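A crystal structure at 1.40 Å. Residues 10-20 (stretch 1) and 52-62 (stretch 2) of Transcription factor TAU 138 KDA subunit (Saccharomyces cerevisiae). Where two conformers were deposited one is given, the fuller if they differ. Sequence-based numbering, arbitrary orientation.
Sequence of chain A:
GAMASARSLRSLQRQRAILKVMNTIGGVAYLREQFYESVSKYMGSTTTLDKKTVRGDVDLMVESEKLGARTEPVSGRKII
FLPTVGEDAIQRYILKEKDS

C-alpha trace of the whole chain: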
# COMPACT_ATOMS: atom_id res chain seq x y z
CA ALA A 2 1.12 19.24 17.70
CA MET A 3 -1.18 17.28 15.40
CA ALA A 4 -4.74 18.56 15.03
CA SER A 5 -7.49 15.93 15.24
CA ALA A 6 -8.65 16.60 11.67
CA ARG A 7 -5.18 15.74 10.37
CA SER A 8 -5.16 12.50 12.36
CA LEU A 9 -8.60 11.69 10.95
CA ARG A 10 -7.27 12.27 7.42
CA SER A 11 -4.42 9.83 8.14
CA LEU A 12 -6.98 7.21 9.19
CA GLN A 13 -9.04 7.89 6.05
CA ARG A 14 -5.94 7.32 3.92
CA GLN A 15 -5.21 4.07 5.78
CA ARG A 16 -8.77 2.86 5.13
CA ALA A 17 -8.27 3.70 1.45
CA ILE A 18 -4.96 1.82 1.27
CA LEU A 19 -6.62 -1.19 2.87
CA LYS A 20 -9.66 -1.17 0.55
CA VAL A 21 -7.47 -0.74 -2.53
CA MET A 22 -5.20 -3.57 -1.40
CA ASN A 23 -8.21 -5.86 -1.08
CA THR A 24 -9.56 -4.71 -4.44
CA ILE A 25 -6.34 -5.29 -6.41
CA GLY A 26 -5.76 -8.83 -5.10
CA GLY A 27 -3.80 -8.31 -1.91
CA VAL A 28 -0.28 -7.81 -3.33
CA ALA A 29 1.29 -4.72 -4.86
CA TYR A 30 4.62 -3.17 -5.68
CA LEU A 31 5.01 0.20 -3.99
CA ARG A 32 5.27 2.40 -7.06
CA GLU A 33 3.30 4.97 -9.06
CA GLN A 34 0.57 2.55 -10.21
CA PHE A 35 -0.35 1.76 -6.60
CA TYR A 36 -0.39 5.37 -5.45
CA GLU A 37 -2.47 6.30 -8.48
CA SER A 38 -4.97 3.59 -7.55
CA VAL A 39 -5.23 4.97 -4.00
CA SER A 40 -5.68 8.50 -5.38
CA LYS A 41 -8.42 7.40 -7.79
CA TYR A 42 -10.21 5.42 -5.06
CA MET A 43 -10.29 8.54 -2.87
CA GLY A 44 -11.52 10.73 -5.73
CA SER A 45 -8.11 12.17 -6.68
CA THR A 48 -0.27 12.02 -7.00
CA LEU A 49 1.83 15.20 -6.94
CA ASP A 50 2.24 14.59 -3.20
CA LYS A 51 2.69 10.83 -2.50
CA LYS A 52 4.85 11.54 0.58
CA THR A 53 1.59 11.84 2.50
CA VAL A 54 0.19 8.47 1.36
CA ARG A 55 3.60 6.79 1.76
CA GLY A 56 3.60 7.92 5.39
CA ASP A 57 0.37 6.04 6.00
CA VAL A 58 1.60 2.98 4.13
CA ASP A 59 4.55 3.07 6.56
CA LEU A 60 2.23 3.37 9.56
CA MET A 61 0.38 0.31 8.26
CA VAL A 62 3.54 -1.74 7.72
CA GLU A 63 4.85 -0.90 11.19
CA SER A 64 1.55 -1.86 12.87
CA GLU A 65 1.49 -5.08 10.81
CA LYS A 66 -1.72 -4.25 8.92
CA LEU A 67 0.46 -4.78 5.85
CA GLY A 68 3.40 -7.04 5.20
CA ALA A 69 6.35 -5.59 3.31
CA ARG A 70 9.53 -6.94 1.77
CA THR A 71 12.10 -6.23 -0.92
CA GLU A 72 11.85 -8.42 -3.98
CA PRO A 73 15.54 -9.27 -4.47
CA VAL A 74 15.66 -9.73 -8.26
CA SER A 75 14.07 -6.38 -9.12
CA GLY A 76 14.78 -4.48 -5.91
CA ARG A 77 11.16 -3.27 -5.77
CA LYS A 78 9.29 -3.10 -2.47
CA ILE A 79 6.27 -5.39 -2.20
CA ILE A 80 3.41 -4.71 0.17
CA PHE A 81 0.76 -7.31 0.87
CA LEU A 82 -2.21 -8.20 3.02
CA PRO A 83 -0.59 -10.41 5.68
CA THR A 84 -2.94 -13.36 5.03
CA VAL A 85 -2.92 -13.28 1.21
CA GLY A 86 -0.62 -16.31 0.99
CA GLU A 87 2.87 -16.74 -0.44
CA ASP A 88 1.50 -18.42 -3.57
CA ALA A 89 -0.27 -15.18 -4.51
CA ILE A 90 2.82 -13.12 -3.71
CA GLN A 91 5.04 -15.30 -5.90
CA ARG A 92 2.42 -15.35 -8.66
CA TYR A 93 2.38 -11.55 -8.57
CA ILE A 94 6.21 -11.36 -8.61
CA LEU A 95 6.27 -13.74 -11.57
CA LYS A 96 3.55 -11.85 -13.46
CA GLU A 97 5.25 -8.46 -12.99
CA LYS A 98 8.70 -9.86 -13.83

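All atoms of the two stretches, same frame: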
# COMPACT_ATOMS: atom_id res chain seq x y z
N ARG A 10 -7.67 12.44 8.82
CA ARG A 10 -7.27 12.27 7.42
C ARG A 10 -6.28 11.11 7.25
O ARG A 10 -6.36 10.32 6.28
CB ARG A 10 -6.68 13.57 6.85
CG ARG A 10 -7.72 14.66 6.63
CD ARG A 10 -7.18 15.76 5.73
NE ARG A 10 -5.96 16.37 6.26
CZ ARG A 10 -5.93 17.40 7.11
NH1 ARG A 10 -7.06 17.96 7.53
NH2 ARG A 10 -4.77 17.87 7.52
N SER A 11 -5.33 10.99 8.18
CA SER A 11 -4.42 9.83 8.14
C SER A 11 -5.20 8.51 8.21
O SER A 11 -4.93 7.56 7.44
CB SER A 11 -3.42 9.89 9.30
OG SER A 11 -2.75 8.65 9.47
N LEU A 12 -6.15 8.42 9.13
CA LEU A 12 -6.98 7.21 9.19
C LEU A 12 -7.79 6.96 7.91
O LEU A 12 -7.93 5.80 7.47
CB LEU A 12 -7.93 7.26 10.39
CG LEU A 12 -7.24 7.28 11.75
CD1 LEU A 12 -8.28 7.45 12.85
CD2 LEU A 12 -6.44 6.01 11.99
N GLN A 13 -8.34 8.02 7.33
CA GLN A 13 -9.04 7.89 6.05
C GLN A 13 -8.12 7.30 4.97
O GLN A 13 -8.51 6.38 4.21
CB GLN A 13 -9.59 9.25 5.61
CG GLN A 13 -10.45 9.20 4.35
CD GLN A 13 -10.87 10.57 3.86
OE1 GLN A 13 -10.28 11.58 4.24
NE2 GLN A 13 -11.90 10.60 3.02
N ARG A 14 -6.91 7.84 4.89
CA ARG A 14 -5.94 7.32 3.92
C ARG A 14 -5.58 5.85 4.18
O ARG A 14 -5.47 5.04 3.24
CB ARG A 14 -4.69 8.19 3.86
CG ARG A 14 -4.96 9.57 3.26
CD ARG A 14 -3.70 10.38 3.07
NE ARG A 14 -2.99 10.63 4.33
CZ ARG A 14 -3.07 11.74 5.05
NH1 ARG A 14 -3.84 12.76 4.69
NH2 ARG A 14 -2.36 11.83 6.17
N GLN A 15 -5.41 5.48 5.45
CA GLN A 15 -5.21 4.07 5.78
C GLN A 15 -6.39 3.17 5.36
O GLN A 15 -6.19 2.07 4.81
CB GLN A 15 -4.87 3.91 7.27
CG GLN A 15 -3.54 4.52 7.67
CD GLN A 15 -3.22 4.29 9.11
OE1 GLN A 15 -3.06 3.16 9.55
NE2 GLN A 15 -3.12 5.37 9.88
N ARG A 16 -7.62 3.62 5.61
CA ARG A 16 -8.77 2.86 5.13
C ARG A 16 -8.73 2.69 3.62
O ARG A 16 -9.07 1.60 3.09
CB ARG A 16 -10.09 3.52 5.55
CG ARG A 16 -10.39 3.45 7.04
CD ARG A 16 -11.86 3.78 7.32
NE ARG A 16 -12.28 5.04 6.72
CZ ARG A 16 -12.12 6.25 7.27
NH1 ARG A 16 -11.53 6.39 8.45
NH2 ARG A 16 -12.55 7.32 6.62
N ALA A 17 -8.37 3.76 2.91
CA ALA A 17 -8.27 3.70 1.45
C ALA A 17 -7.21 2.69 0.99
O ALA A 17 -7.45 1.87 0.10
CB ALA A 17 -7.97 5.07 0.87
N ILE A 18 -6.03 2.77 1.59
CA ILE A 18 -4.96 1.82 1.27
C ILE A 18 -5.45 0.39 1.47
O ILE A 18 -5.25 -0.49 0.61
CB ILE A 18 -3.72 2.10 2.14
CG1 ILE A 18 -3.08 3.42 1.72
CG2 ILE A 18 -2.70 0.98 2.02
CD1 ILE A 18 -2.16 4.01 2.76
N LEU A 19 -6.10 0.14 2.60
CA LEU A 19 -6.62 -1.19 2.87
C LEU A 19 -7.66 -1.67 1.84
O LEU A 19 -7.59 -2.81 1.33
CB LEU A 19 -7.22 -1.22 4.28
CG LEU A 19 -7.54 -2.59 4.86
CD1 LEU A 19 -6.28 -3.40 5.06
CD2 LEU A 19 -8.25 -2.42 6.19
N LYS A 20 -8.63 -0.81 1.54
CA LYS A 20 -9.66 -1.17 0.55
C LYS A 20 -9.06 -1.43 -0.84
O LYS A 20 -9.44 -2.39 -1.53
CB LYS A 20 -10.75 -0.09 0.48
CG LYS A 20 -11.81 -0.31 -0.61
CD LYS A 20 -12.56 -1.62 -0.47
CE LYS A 20 -13.65 -1.52 0.58
NZ LYS A 20 -14.27 -2.86 0.83
N LYS A 52 4.21 11.60 -0.73
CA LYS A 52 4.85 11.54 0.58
C LYS A 52 3.80 11.24 1.65
O LYS A 52 3.99 10.40 2.54
CB LYS A 52 5.52 12.88 0.91
CG LYS A 52 7.00 12.94 0.58
CD LYS A 52 7.40 14.35 0.18
CE LYS A 52 8.87 14.45 -0.20
NZ LYS A 52 9.77 14.45 0.98
N THR A 53 2.67 11.95 1.53
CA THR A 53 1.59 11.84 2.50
C THR A 53 1.02 10.42 2.54
O THR A 53 0.89 9.84 3.62
CB THR A 53 0.47 12.87 2.19
OG1 THR A 53 1.02 14.20 2.25
CG2 THR A 53 -0.66 12.75 3.19
N VAL A 54 0.71 9.84 1.39
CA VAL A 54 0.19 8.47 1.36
C VAL A 54 1.26 7.45 1.79
O VAL A 54 0.97 6.49 2.52
CB VAL A 54 -0.37 8.11 -0.03
CG1 VAL A 54 -0.78 6.64 -0.10
CG2 VAL A 54 -1.57 9.00 -0.34
N ARG A 55 2.50 7.67 1.36
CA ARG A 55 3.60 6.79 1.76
C ARG A 55 3.72 6.74 3.28
O ARG A 55 3.92 5.67 3.86
CB ARG A 55 4.92 7.24 1.13
CG ARG A 55 6.14 6.46 1.64
CD ARG A 55 6.01 4.95 1.44
NE ARG A 55 6.98 4.19 2.23
CZ ARG A 55 8.11 3.66 1.75
NH1 ARG A 55 8.44 3.78 0.47
NH2 ARG A 55 8.91 2.99 2.57
N GLY A 56 3.60 7.90 3.93
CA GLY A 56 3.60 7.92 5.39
C GLY A 56 2.61 6.94 6.03
O GLY A 56 2.93 6.22 7.00
N ASP A 57 1.41 6.90 5.47
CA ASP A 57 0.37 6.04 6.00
C ASP A 57 0.59 4.57 5.63
O ASP A 57 0.31 3.66 6.44
CB ASP A 57 -1.00 6.55 5.59
CG ASP A 57 -1.39 7.79 6.38
OD1 ASP A 57 -1.20 7.77 7.62
OD2 ASP A 57 -1.84 8.79 5.78
N VAL A 58 1.13 4.33 4.43
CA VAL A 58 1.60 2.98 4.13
C VAL A 58 2.60 2.53 5.21
O VAL A 58 2.51 1.40 5.75
CB VAL A 58 2.26 2.91 2.75
CG1 VAL A 58 2.98 1.56 2.56
CG2 VAL A 58 1.22 3.12 1.67
N ASP A 59 3.54 3.40 5.56
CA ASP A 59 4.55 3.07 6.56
C ASP A 59 3.90 2.78 7.92
O ASP A 59 4.25 1.80 8.60
CB ASP A 59 5.58 4.19 6.71
CG ASP A 59 6.53 4.26 5.53
OD1 ASP A 59 6.60 3.29 4.75
OD2 ASP A 59 7.22 5.29 5.40
N LEU A 60 2.95 3.64 8.32
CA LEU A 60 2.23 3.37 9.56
C LEU A 60 1.59 1.99 9.53
O LEU A 60 1.63 1.25 10.51
CB LEU A 60 1.16 4.43 9.83
CG LEU A 60 1.64 5.82 10.21
CD1 LEU A 60 0.45 6.70 10.53
CD2 LEU A 60 2.59 5.77 11.39
N MET A 61 1.00 1.63 8.39
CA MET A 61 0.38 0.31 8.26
C MET A 61 1.37 -0.86 8.28
O MET A 61 1.09 -1.91 8.85
CB MET A 61 -0.48 0.26 7.01
CG MET A 61 -1.65 1.21 7.12
SD MET A 61 -2.57 1.34 5.59
CE MET A 61 -3.49 -0.19 5.62
N VAL A 62 2.53 -0.69 7.65
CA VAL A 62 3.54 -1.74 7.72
C VAL A 62 4.03 -1.91 9.16
O VAL A 62 4.17 -3.03 9.64
CB VAL A 62 4.73 -1.47 6.78
CG1 VAL A 62 5.87 -2.46 7.04
CG2 VAL A 62 4.27 -1.53 5.34

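What holds the two helices together most strongly? The centre of the contact is Asp 57, a buried acid whose CA-to-CB bond points toward the first helix and whose two carboxylate oxygens are both engaged there. Arg 14 forms a salt bridge with it: NE of Arg 14 donates to OD2 of Asp 57 at 2.6 Å, and NH2 of Arg 14 adds a weak hydrogen bond to the same OD2 at 3.1 Å. The acid oxygen therefore lies at the edge of the guanidinium, near its plane, where the N-H groups point. The other oxygen serves Ser 11, whose OG donates a short hydrogen bond to OD1 of Asp 57 at 2.6 Å. A negative charge shut away from solvent needs compensation, and here a cation and a hydroxyl supply it from neighbouring turns of one helix.

How do the surrounding polar side chains support this cluster? Gln 15 lies beside it, and its NE2 makes a weak hydrogen bond to OG of Ser 11 at 3.3 Å, so the serine hydroxyl accepts from the glutamine while donating to the acid. The stem of Met 61 also comes close to this amide, with OE1 of Gln 15 lying 3.4 Å from CG of Met 61, a plain packing contact. On the arginine side, CG2 of Thr 53 covers one face of the guanidinium, 3.2 Å from CZ of Arg 14. The flat cation thus meets a methyl group over its face and a carboxylate at its edge, and the methyl over the face leaves the NE and NH2 edge to OD2 of Asp 57.

Where does the apolar packing begin? It begins one turn after Arg 14, at Ile 18, a buried residue whose CA-to-CB bond points toward the second helix and whose side chain sits as a knob among Val 54, Asp 57, Val 58 and Met 61. CD1 of Ile 18 lies 3.7 Å from CG2 of Val 58 and 4.1 Å from CG1 of Val 54, while CG2 of Ile 18 lies 3.6 Å from SD of Met 61. The long, flexible thioether of Met 61, the residue with the largest covered area in the contact, reaches on to Leu 19, where CE of Met 61 is 4.1 Å from CB of Leu 19. Asp 57 is itself a knob, set among Ser 11, Arg 14, Gln 15 and Ile 18, so the polar anchor and the apolar packing interlock.

What backbone arrangement makes these meetings possible? Both stretches are helical throughout, and their axes cross steeply, at -74°, with a closest approach of 9.2 Å. The backbones come nearest around Gln 15 and Asp 57, whose CA atoms are 5.9 Å apart, and a second close pair joins CA of Arg 14 to CA of Val 54 at 6.7 Å. Such a crossing confines contact to a compact patch, with 524 Å² buried in total. Outside it, the CA-to-CB bonds of Leu 12, Gln 13 and Arg 16 point away on the first helix, as does that of Arg 55 on the second.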